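Local structure of D-alanyl-D-alanine carboxypeptidase DacD (Escherichia coli, 5FSR) at residues 148-151 against 152-155. The protein removes C-terminal D-alanyl residues from sugar-peptide precursors of the bacterial cell wall, acting as a penicillin-binding DD-carboxypeptidase. Residues are numbered along the deposited sequence; the frame is centred on the assembly and turned at random. Where two conformers were deposited one is given.
Sequences QFVE and MMNN
Phe149 and Met153 meet one turn apart on helix 146-159, an intrahelical Met-aromatic contact on the face that this helix turns toward helices 66-79 and 132-143. The bond between their backbones, Met153 N to Phe149 O at 2.8 Å, is one of four successive i to i+4 bonds, which continue to Asn155 N on Glu151 O. With CG of Phe149 anti to the backbone N (chi1 -165°), the ring stands out from the helix, leaning slightly toward its C-terminal end, where the methionine chain crosses it obliquely and brings SD to 3.9 Å from CD2. Met152 offers a second sulfur: its SD stands 5.4 Å from the centroid of the same ring, again at a slant. Val73 of helix 66-79 and Ile142 of helix 132-143 each touch both Phe149 and Met152, while Met153 reaches Thr66 and Thr70. On the next flank Val150 and Asn154 run side by side, CG1 to ND2 4.0 Å; the amide oxygen of Asn154 accepts the backbone N-H of Phe167, tying the helix to a loop. Toward solvent, a water donates to Glu151 O at 3.0 Å. The pattern is that of an amphipathic helix packed into the helical part of a penicillin-binding protein's catalytic domain, here with the Met153 side chain about 7 Å from that of Lys67, the probable proton acceptor.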
loop_
_atom_site.group_PDB
_atom_site.type_symbol
_atom_site.label_atom_id
_atom_site.label_comp_id
_atom_site.label_asym_id
_atom_site.label_seq_id
_atom_site.Cartn_x
_atom_site.Cartn_y
_atom_site.Cartn_z
ATOM N N GLN A 148 -12.007 19.646 -2.470
ATOM C CA GLN A 148 -11.120 19.959 -1.349
ATOM C C GLN A 148 -10.498 18.688 -0.849
ATOM O O GLN A 148 -9.495 18.729 -0.192
ATOM C CB GLN A 148 -11.871 20.585 -0.181
ATOM C CG GLN A 148 -12.560 21.896 -0.498
ATOM C CD GLN A 148 -14.052 21.705 -0.752
ATOM O OE1 GLN A 148 -14.455 20.923 -1.613
ATOM N NE2 GLN A 148 -14.860 22.411 -0.007
ATOM N N PHE A 149 -11.169 17.574 -1.084
ATOM C CA PHE A 149 -10.683 16.272 -0.684
ATOM C C PHE A 149 -9.537 15.854 -1.611
ATOM O O PHE A 149 -8.544 15.292 -1.161
ATOM C CB PHE A 149 -11.813 15.257 -0.758
ATOM C CG PHE A 149 -11.508 14.009 -0.059
ATOM C CD1 PHE A 149 -11.721 13.903 1.302
ATOM C CD2 PHE A 149 -10.946 12.934 -0.758
ATOM C CE1 PHE A 149 -11.390 12.734 1.971
ATOM C CE2 PHE A 149 -10.648 11.777 -0.107
ATOM C CZ PHE A 149 -10.876 11.673 1.261
ATOM N N VAL A 150 -9.694 16.179 -2.895
ATOM C CA VAL A 150 -8.689 15.937 -3.932
ATOM C C VAL A 150 -7.472 16.850 -3.681
ATOM O O VAL A 150 -6.327 16.515 -4.055
ATOM C CB VAL A 150 -9.276 16.170 -5.347
ATOM C CG1 VAL A 150 -8.263 15.874 -6.439
ATOM C CG2 VAL A 150 -10.517 15.292 -5.570
ATOM N N GLU A 151 -7.724 18.000 -3.065
ATOM C CA GLU A 151 -6.650 18.887 -2.668
ATOM C C GLU A 151 -5.835 18.185 -1.602
ATOM O O GLU A 151 -4.624 18.201 -1.699
ATOM C CB GLU A 151 -7.176 20.205 -2.141
ATOM C CG GLU A 151 -6.267 21.398 -2.381
ATOM C CD GLU A 151 -7.059 22.703 -2.451
ATOM O OE1 GLU A 151 -8.225 22.740 -2.002
ATOM O OE2 GLU A 151 -6.508 23.692 -2.960
ATOM N N MET A 152 -6.511 17.575 -0.624
ATOM C CA MET A 152 -5.864 16.781 0.420
ATOM C C MET A 152 -5.192 15.522 -0.108
ATOM O O MET A 152 -4.156 15.131 0.400
ATOM C CB MET A 152 -6.863 16.352 1.509
ATOM C CG MET A 152 -7.540 17.473 2.291
ATOM S SD MET A 152 -8.827 16.812 3.347
ATOM C CE MET A 152 -7.888 16.178 4.732
ATOM N N MET A 153 -5.808 14.857 -1.084
ATOM C CA MET A 153 -5.203 13.691 -1.730
ATOM C C MET A 153 -3.874 14.021 -2.422
ATOM O O MET A 153 -2.974 13.207 -2.459
ATOM C CB MET A 153 -6.151 13.089 -2.778
ATOM C CG MET A 153 -7.414 12.436 -2.252
ATOM S SD MET A 153 -8.519 12.013 -3.615
ATOM C CE MET A 153 -7.900 10.431 -4.101
ATOM N N ASN A 154 -3.811 15.207 -3.017
ATOM C CA ASN A 154 -2.622 15.717 -3.696
ATOM C C ASN A 154 -1.593 16.239 -2.725
ATOM O O ASN A 154 -0.385 16.052 -2.967
ATOM C CB ASN A 154 -2.988 16.732 -4.787
ATOM C CG ASN A 154 -3.674 16.054 -5.960
ATOM O OD1 ASN A 154 -3.605 14.858 -6.060
ATOM N ND2 ASN A 154 -4.355 16.796 -6.815
ATOM N N ASN A 155 -2.044 16.818 -1.616
ATOM C CA ASN A 155 -1.142 17.180 -0.512
ATOM C C ASN A 155 -0.453 15.954 0.143
ATOM O O ASN A 155 0.695 16.052 0.567
ATOM C CB ASN A 155 -1.865 17.992 0.565
ATOM C CG ASN A 155 -2.371 19.332 0.055
ATOM O OD1 ASN A 155 -1.838 19.889 -0.894
ATOM N ND2 ASN A 155 -3.421 19.843 0.685
HETATM O O HOH W 1 -2.937 20.318 -3.004
#